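Long-range contact in protein yojF (PDB 1NJH), which is of unknown function and belongs to the DUF1806 family, folding as a curved antiparallel sheet with one short helix packed against it: residues K5-E17 with Y57-V70. Sequence-based numbering, arbitrary orientation.
Sequences KAIIKEDVQASLE and YHQAKIKGNGPYRV. With IPA (isopropyl alcohol), chain B.
With CG trans to the backbone N (chi1 180°) and the chain bent at chi2 (64°), Gln-13 lays its amide along the backbone of strand 59-63. A primary amide suits this place because it can both give and accept: Gln-13 NE2 donates almost straight to Ala-60 O (3.0 Å), which it meets from above the carbonyl plane, while Gln-13 OE1 accepts from Ile-62 N (3.1 Å). Glu-17 OE2 also takes a bond from NE2, and a water joins OE1 to Ile-62 O, so the amide's rotation is fixed. Lys-9, extended throughout, runs past Ile-62; its NZ donates to Gly-64 O (2.9 Å) and to O2 of an isopropanol, probably from the crystallisation liquor. Gly-64's backbone angles would jam a CB against the preceding carbonyl O. Beneath these polar bonds, Val-12 CG1 meets Ile-62 CD1, the side chains crossing at about a right angle; Leu-16 CD1 meets Val-70 CG1 tip to tip, and small Ala-60 lets Leu-16 CB approach. Ile-7 CG2 lies over one face of Tyr-68, a CH-pi contact. Tyr-57 OH donates in plane to Leu-16 O (2.7 Å). Helix 9-17 runs nearly antiparallel to strand 59-63 (166°), its apolar side also resting on Leu-72, Tyr-87, Leu-95 and Met-97 of strands 68-74, 78-89 and 95-101.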
ATOM      1  N   LYS A   5      17.695  -9.701  -9.044  1.00 49.47           N
ATOM      2  CA  LYS A   5      19.000  -9.187  -9.424  1.00 46.12           C
ATOM      3  C   LYS A   5      19.030  -7.679  -9.196  1.00 42.10           C
ATOM      4  O   LYS A   5      17.989  -7.023  -9.217  1.00 38.42           O
ATOM      5  CB  LYS A   5      19.263  -9.498 -10.899  1.00 50.24           C
ATOM      6  CG  LYS A   5      20.581  -8.966 -11.430  1.00 57.02           C
ATOM      7  CD  LYS A   5      20.778  -9.338 -12.895  1.00 61.39           C
ATOM      8  CE  LYS A   5      22.129  -8.860 -13.409  1.00 63.83           C
ATOM      9  NZ  LYS A   5      22.385  -9.290 -14.813  1.00 65.37           N
ATOM     10  N   ALA A   6      20.223  -7.135  -8.974  1.00 36.22           N
ATOM     11  CA  ALA A   6      20.377  -5.705  -8.758  1.00 33.22           C
ATOM     12  C   ALA A   6      19.673  -4.941  -9.869  1.00 32.92           C
ATOM     13  O   ALA A   6      19.785  -5.281 -11.054  1.00 31.84           O
ATOM     14  CB  ALA A   6      21.849  -5.335  -8.722  1.00 35.22           C
ATOM     15  N   ILE A   7      18.949  -3.900  -9.483  1.00 30.94           N
ATOM     16  CA  ILE A   7      18.200  -3.094 -10.440  1.00 30.85           C
ATOM     17  C   ILE A   7      18.996  -2.394 -11.540  1.00 30.87           C
ATOM     18  O   ILE A   7      19.992  -1.718 -11.281  1.00 32.42           O
ATOM     19  CB  ILE A   7      17.349  -2.022  -9.699  1.00 29.28           C
ATOM     20  CG1 ILE A   7      16.127  -2.698  -9.076  1.00 27.19           C
ATOM     21  CG2 ILE A   7      16.942  -0.889 -10.656  1.00 28.66           C
ATOM     22  CD1 ILE A   7      15.269  -1.757  -8.249  1.00 24.84           C
ATOM     23  N   ILE A   8      18.537  -2.583 -12.772  1.00 31.77           N
ATOM     24  CA  ILE A   8      19.122  -1.928 -13.936  1.00 33.17           C
ATOM     25  C   ILE A   8      18.023  -0.933 -14.286  1.00 29.95           C
ATOM     26  O   ILE A   8      17.002  -1.293 -14.880  1.00 27.48           O
ATOM     27  CB  ILE A   8      19.337  -2.899 -15.116  1.00 33.97           C
ATOM     28  CG1 ILE A   8      20.354  -3.971 -14.728  1.00 36.52           C
ATOM     29  CG2 ILE A   8      19.838  -2.129 -16.333  1.00 32.60           C
ATOM     30  CD1 ILE A   8      20.525  -5.054 -15.768  1.00 37.20           C
ATOM     31  N   LYS A   9      18.230   0.310 -13.872  1.00 31.70           N
ATOM     32  CA  LYS A   9      17.271   1.380 -14.065  1.00 33.73           C
ATOM     33  C   LYS A   9      16.543   1.413 -15.400  1.00 34.92           C
ATOM     34  O   LYS A   9      15.311   1.454 -15.439  1.00 34.98           O
ATOM     35  CB  LYS A   9      17.962   2.711 -13.823  1.00 34.05           C
ATOM     36  CG  LYS A   9      17.024   3.814 -13.410  1.00 34.93           C
ATOM     37  CD  LYS A   9      17.807   5.069 -13.123  1.00 35.38           C
ATOM     38  CE  LYS A   9      16.902   6.212 -12.736  1.00 37.35           C
ATOM     39  NZ  LYS A   9      17.710   7.424 -12.448  1.00 39.22           N
ATOM     40  N   GLU A  10      17.291   1.395 -16.499  1.00 32.13           N
ATOM     41  CA  GLU A  10      16.672   1.446 -17.817  1.00 34.15           C
ATOM     42  C   GLU A  10      15.784   0.254 -18.163  1.00 31.43           C
ATOM     43  O   GLU A  10      14.785   0.417 -18.881  1.00 29.52           O
ATOM     44  CB  GLU A  10      17.747   1.621 -18.896  1.00 39.77           C
ATOM     45  CG  GLU A  10      18.201   3.063 -19.114  1.00 49.15           C
ATOM     46  CD  GLU A  10      18.810   3.701 -17.877  1.00 55.34           C
ATOM     47  OE1 GLU A  10      18.089   3.875 -16.873  1.00 62.07           O
ATOM     48  OE2 GLU A  10      20.015   4.032 -17.907  1.00 59.14           O
ATOM     49  N   ASP A  11      16.139  -0.934 -17.666  1.00 31.93           N
ATOM     50  CA  ASP A  11      15.366  -2.147 -17.938  1.00 30.46           C
ATOM     51  C   ASP A  11      14.046  -2.097 -17.173  1.00 28.74           C
ATOM     52  O   ASP A  11      13.002  -2.475 -17.701  1.00 28.14           O
ATOM     53  CB  ASP A  11      16.151  -3.408 -17.533  1.00 32.12           C
ATOM     54  CG  ASP A  11      15.576  -4.695 -18.144  1.00 31.06           C
ATOM     55  OD1 ASP A  11      15.570  -5.739 -17.451  1.00 31.68           O
ATOM     56  OD2 ASP A  11      15.142  -4.678 -19.323  1.00 35.52           O
ATOM     57  N   VAL A  12      14.092  -1.622 -15.932  1.00 29.00           N
ATOM     58  CA  VAL A  12      12.875  -1.511 -15.124  1.00 26.13           C
ATOM     59  C   VAL A  12      11.948  -0.484 -15.765  1.00 25.94           C
ATOM     60  O   VAL A  12      10.743  -0.720 -15.900  1.00 24.03           O
ATOM     61  CB  VAL A  12      13.185  -1.070 -13.679  1.00 25.87           C
ATOM     62  CG1 VAL A  12      11.883  -0.749 -12.952  1.00 22.90           C
ATOM     63  CG2 VAL A  12      13.915  -2.174 -12.944  1.00 25.94           C
ATOM     64  N   GLN A  13      12.518   0.649 -16.173  1.00 24.44           N
ATOM     65  CA  GLN A  13      11.729   1.695 -16.809  1.00 25.11           C
ATOM     66  C   GLN A  13      11.027   1.133 -18.037  1.00 25.48           C
ATOM     67  O   GLN A  13       9.846   1.383 -18.258  1.00 26.32           O
ATOM     68  CB  GLN A  13      12.611   2.875 -17.224  1.00 23.86           C
ATOM     69  CG  GLN A  13      11.826   3.994 -17.895  1.00 24.23           C
ATOM     70  CD  GLN A  13      10.807   4.635 -16.960  1.00 24.11           C
ATOM     71  OE1 GLN A  13      11.125   4.986 -15.817  1.00 23.60           O
ATOM     72  NE2 GLN A  13       9.583   4.802 -17.444  1.00 26.97           N
ATOM     73  N   ALA A  14      11.755   0.369 -18.843  1.00 29.28           N
ATOM     74  CA  ALA A  14      11.166  -0.223 -20.036  1.00 29.91           C
ATOM     75  C   ALA A  14      10.044  -1.185 -19.656  1.00 29.19           C
ATOM     76  O   ALA A  14       9.027  -1.272 -20.336  1.00 28.86           O
ATOM     77  CB  ALA A  14      12.237  -0.958 -20.839  1.00 32.54           C
ATOM     78  N   SER A  15      10.233  -1.911 -18.560  1.00 27.37           N
ATOM     79  CA  SER A  15       9.227  -2.865 -18.103  1.00 25.92           C
ATOM     80  C   SER A  15       7.972  -2.153 -17.583  1.00 24.56           C
ATOM     81  O   SER A  15       6.844  -2.597 -17.820  1.00 22.00           O
ATOM     82  CB  SER A  15       9.818  -3.752 -17.001  1.00 30.84           C
ATOM     83  OG  SER A  15       8.886  -4.738 -16.586  1.00 37.79           O
ATOM     84  N   LEU A  16       8.166  -1.044 -16.875  1.00 23.24           N
ATOM     85  CA  LEU A  16       7.031  -0.294 -16.349  1.00 23.34           C
ATOM     86  C   LEU A  16       6.170   0.247 -17.485  1.00 24.41           C
ATOM     87  O   LEU A  16       4.947   0.146 -17.447  1.00 23.20           O
ATOM     88  CB  LEU A  16       7.501   0.866 -15.460  1.00 20.85           C
ATOM     89  CG  LEU A  16       8.188   0.540 -14.126  1.00 18.78           C
ATOM     90  CD1 LEU A  16       8.816   1.819 -13.548  1.00 20.06           C
ATOM     91  CD2 LEU A  16       7.187  -0.031 -13.118  1.00 16.22           C
ATOM     92  N   GLU A  17       6.803   0.817 -18.506  1.00 26.64           N
ATOM     93  CA  GLU A  17       6.056   1.374 -19.628  1.00 27.81           C
ATOM     94  C   GLU A  17       5.284   0.281 -20.360  1.00 28.96           C
ATOM     95  O   GLU A  17       4.265   0.539 -20.998  1.00 30.11           O
ATOM     96  CB  GLU A  17       7.027   2.099 -20.568  1.00 26.54           C
ATOM     97  CG  GLU A  17       7.879   3.084 -19.797  1.00 29.04           C
ATOM     98  CD  GLU A  17       8.904   3.816 -20.630  1.00 33.37           C
ATOM     99  OE1 GLU A  17       9.423   3.228 -21.605  1.00 36.45           O
ATOM    100  OE2 GLU A  17       9.214   4.976 -20.283  1.00 32.97           O
ATOM    101  N   TYR A  57      -2.381   2.496 -14.898  1.00 17.69           N
ATOM    102  CA  TYR A  57      -1.566   3.705 -14.753  1.00 18.80           C
ATOM    103  C   TYR A  57      -1.140   4.210 -16.123  1.00 23.67           C
ATOM    104  O   TYR A  57      -0.881   3.413 -17.032  1.00 22.81           O
ATOM    105  CB  TYR A  57      -0.346   3.442 -13.844  1.00 18.11           C
ATOM    106  CG  TYR A  57       0.622   2.376 -14.302  1.00 19.37           C
ATOM    107  CD1 TYR A  57       1.630   2.664 -15.222  1.00 18.23           C
ATOM    108  CD2 TYR A  57       0.599   1.098 -13.729  1.00 14.13           C
ATOM    109  CE1 TYR A  57       2.602   1.714 -15.551  1.00 14.35           C
ATOM    110  CE2 TYR A  57       1.568   0.139 -14.050  1.00 15.85           C
ATOM    111  CZ  TYR A  57       2.561   0.457 -14.955  1.00 18.02           C
ATOM    112  OH  TYR A  57       3.536  -0.455 -15.258  1.00 19.77           O
ATOM    113  N   HIS A  58      -1.067   5.534 -16.275  1.00 21.78           N
ATOM    114  CA  HIS A  58      -0.694   6.119 -17.568  1.00 27.06           C
ATOM    115  C   HIS A  58       0.712   6.708 -17.652  1.00 26.86           C
ATOM    116  O   HIS A  58       1.229   6.947 -18.748  1.00 30.82           O
ATOM    117  CB  HIS A  58      -1.742   7.154 -18.004  1.00 29.77           C
ATOM    118  CG  HIS A  58      -2.263   8.011 -16.890  1.00 36.59           C
ATOM    119  ND1 HIS A  58      -1.712   9.233 -16.564  1.00 40.72           N
ATOM    120  CD2 HIS A  58      -3.295   7.826 -16.031  1.00 38.90           C
ATOM    121  CE1 HIS A  58      -2.382   9.762 -15.557  1.00 38.74           C
ATOM    122  NE2 HIS A  58      -3.348   8.929 -15.214  1.00 40.31           N
ATOM    123  N   GLN A  59       1.322   6.958 -16.503  1.00 24.41           N
ATOM    124  CA  GLN A  59       2.693   7.457 -16.439  1.00 23.02           C
ATOM    125  C   GLN A  59       3.380   6.637 -15.355  1.00 21.15           C
ATOM    126  O   GLN A  59       2.753   6.260 -14.359  1.00 21.04           O
ATOM    127  CB  GLN A  59       2.737   8.947 -16.101  1.00 24.65           C
ATOM    128  CG  GLN A  59       2.429   9.841 -17.295  1.00 33.28           C
ATOM    129  CD  GLN A  59       3.469   9.726 -18.403  1.00 38.62           C
ATOM    130  OE1 GLN A  59       3.149   9.870 -19.588  1.00 43.25           O
ATOM    131  NE2 GLN A  59       4.720   9.483 -18.023  1.00 40.89           N
ATOM    132  N   ALA A  60       4.658   6.339 -15.567  1.00 20.48           N
ATOM    133  CA  ALA A  60       5.429   5.539 -14.623  1.00 18.00           C
ATOM    134  C   ALA A  60       6.890   5.896 -14.745  1.00 20.55           C
ATOM    135  O   ALA A  60       7.402   6.082 -15.852  1.00 21.52           O
ATOM    136  CB  ALA A  60       5.229   4.039 -14.919  1.00 21.17           C
ATOM    137  N   LYS A  61       7.568   5.994 -13.609  1.00 16.27           N
ATOM    138  CA  LYS A  61       8.976   6.319 -13.626  1.00 20.97           C
ATOM    139  C   LYS A  61       9.748   5.766 -12.449  1.00 21.79           C
ATOM    140  O   LYS A  61       9.277   5.804 -11.311  1.00 22.48           O
ATOM    141  CB  LYS A  61       9.150   7.841 -13.676  1.00 25.81           C
ATOM    142  CG  LYS A  61      10.602   8.301 -13.755  1.00 34.19           C
ATOM    143  CD  LYS A  61      10.682   9.777 -14.114  1.00 37.01           C
ATOM    144  CE  LYS A  61      12.127  10.277 -14.174  1.00 42.34           C
ATOM    145  NZ  LYS A  61      12.945   9.564 -15.194  1.00 42.20           N
ATOM    146  N   ILE A  62      10.928   5.219 -12.728  1.00 20.53           N
ATOM    147  CA  ILE A  62      11.793   4.745 -11.665  1.00 20.95           C
ATOM    148  C   ILE A  62      12.875   5.817 -11.584  1.00 24.13           C
ATOM    149  O   ILE A  62      13.415   6.237 -12.612  1.00 25.08           O
ATOM    150  CB  ILE A  62      12.407   3.353 -11.962  1.00 22.08           C
ATOM    151  CG1 ILE A  62      13.426   3.011 -10.870  1.00 21.46           C
ATOM    152  CG2 ILE A  62      13.002   3.319 -13.365  1.00 23.28           C
ATOM    153  CD1 ILE A  62      13.865   1.551 -10.879  1.00 24.40           C
ATOM    154  N   LYS A  63      13.146   6.282 -10.368  1.00 23.07           N
ATOM    155  CA  LYS A  63      14.141   7.332 -10.136  1.00 28.11           C
ATOM    156  C   LYS A  63      15.165   6.952  -9.081  1.00 29.64           C
ATOM    157  O   LYS A  63      14.980   6.001  -8.312  1.00 28.28           O
ATOM    158  CB  LYS A  63      13.457   8.632  -9.695  1.00 30.29           C
ATOM    159  CG  LYS A  63      12.438   9.186 -10.673  1.00 36.51           C
ATOM    160  CD  LYS A  63      11.880  10.519 -10.184  1.00 41.04           C
ATOM    161  CE  LYS A  63      10.784  11.032 -11.106  1.00 45.06           C
ATOM    162  NZ  LYS A  63      10.314  12.401 -10.738  1.00 49.21           N
ATOM    163  N   GLY A  64      16.246   7.727  -9.036  1.00 32.25           N
ATOM    164  CA  GLY A  64      17.297   7.475  -8.070  1.00 31.34           C
ATOM    165  C   GLY A  64      18.480   6.770  -8.696  1.00 32.19           C
ATOM    166  O   GLY A  64      18.448   6.431  -9.876  1.00 32.00           O
ATOM    167  N   ASN A  65      19.522   6.547  -7.905  1.00 35.35           N
ATOM    168  CA  ASN A  65      20.718   5.876  -8.392  1.00 37.60           C
ATOM    169  C   ASN A  65      21.049   4.655  -7.547  1.00 37.21           C
ATOM    170  O   ASN A  65      22.111   4.052  -7.706  1.00 39.28           O
ATOM    171  CB  ASN A  65      21.897   6.850  -8.393  1.00 40.75           C
ATOM    172  CG  ASN A  65      21.699   7.997  -9.367  1.00 44.04           C
ATOM    173  OD1 ASN A  65      21.711   7.804 -10.584  1.00 46.51           O
ATOM    174  ND2 ASN A  65      21.499   9.199  -8.834  1.00 45.14           N
ATOM    175  N   GLY A  66      20.136   4.292  -6.651  1.00 35.54           N
ATOM    176  CA  GLY A  66      20.350   3.138  -5.793  1.00 32.74           C
ATOM    177  C   GLY A  66      20.463   3.495  -4.323  1.00 31.90           C
ATOM    178  O   GLY A  66      21.437   4.128  -3.917  1.00 34.12           O
ATOM    179  N   PRO A  67      19.467   3.138  -3.495  1.00 29.22           N
ATOM    180  CA  PRO A  67      18.247   2.424  -3.892  1.00 27.12           C
ATOM    181  C   PRO A  67      17.405   3.266  -4.845  1.00 25.63           C
ATOM    182  O   PRO A  67      17.731   4.413  -5.117  1.00 26.40           O
ATOM    183  CB  PRO A  67      17.541   2.178  -2.559  1.00 24.89           C
ATOM    184  CG  PRO A  67      18.693   2.082  -1.587  1.00 28.61           C
ATOM    185  CD  PRO A  67      19.546   3.249  -2.030  1.00 26.50           C
ATOM    186  N   TYR A  68      16.307   2.697  -5.327  1.00 24.60           N
ATOM    187  CA  TYR A  68      15.442   3.392  -6.273  1.00 22.32           C
ATOM    188  C   TYR A  68      14.026   3.601  -5.770  1.00 21.67           C
ATOM    189  O   TYR A  68      13.611   3.012  -4.778  1.00 21.53           O
ATOM    190  CB  TYR A  68      15.396   2.607  -7.578  1.00 22.36           C
ATOM    191  CG  TYR A  68      16.762   2.389  -8.181  1.00 28.14           C
ATOM    192  CD1 TYR A  68      17.307   3.314  -9.069  1.00 31.38           C
ATOM    193  CD2 TYR A  68      17.527   1.271  -7.834  1.00 31.63           C
ATOM    194  CE1 TYR A  68      18.579   3.135  -9.603  1.00 33.35           C
ATOM    195  CE2 TYR A  68      18.805   1.081  -8.359  1.00 31.44           C
ATOM    196  CZ  TYR A  68      19.323   2.017  -9.242  1.00 34.76           C
ATOM    197  OH  TYR A  68      20.586   1.844  -9.769  1.00 36.36           O
ATOM    198  N   ARG A  69      13.299   4.476  -6.448  1.00 21.03           N
ATOM    199  CA  ARG A  69      11.919   4.748  -6.083  1.00 21.13           C
ATOM    200  C   ARG A  69      11.074   4.716  -7.337  1.00 21.89           C
ATOM    201  O   ARG A  69      11.453   5.242  -8.380  1.00 19.62           O
ATOM    202  CB  ARG A  69      11.792   6.091  -5.351  1.00 23.84           C
ATOM    203  CG  ARG A  69      12.391   7.294  -6.031  1.00 26.67           C
ATOM    204  CD  ARG A  69      12.490   8.446  -5.037  1.00 33.51           C
ATOM    205  NE  ARG A  69      12.791   9.711  -5.696  1.00 37.20           N
ATOM    206  CZ  ARG A  69      13.991  10.054  -6.155  1.00 40.96           C
ATOM    207  NH1 ARG A  69      15.020   9.227  -6.022  1.00 38.52           N
ATOM    208  NH2 ARG A  69      14.153  11.218  -6.768  1.00 39.24           N
ATOM    209  N   VAL A  70       9.921   4.074  -7.239  1.00 17.28           N
ATOM    210  CA  VAL A  70       9.044   3.956  -8.383  1.00 16.40           C
ATOM    211  C   VAL A  70       7.727   4.653  -8.084  1.00 14.89           C
ATOM    212  O   VAL A  70       7.176   4.483  -7.010  1.00 16.65           O
ATOM    213  CB  VAL A  70       8.763   2.451  -8.709  1.00 15.71           C
ATOM    214  CG1 VAL A  70       7.655   2.342  -9.728  1.00 19.92           C
ATOM    215  CG2 VAL A  70      10.033   1.783  -9.251  1.00 15.70           C
TER
HETATM  216  C1  IPA B 117      15.534  11.474 -11.227  1.00 56.50           C
HETATM  217  C2  IPA B 117      16.578  10.722 -11.858  1.00 57.10           C
HETATM  218  C3  IPA B 117      17.506  10.144 -10.856  1.00 57.31           C
HETATM  219  O2  IPA B 117      15.943   9.716 -12.654  1.00 57.41           O
HETATM  220  O   HOH W   1      13.600   6.125 -15.531  1.00 33.00           O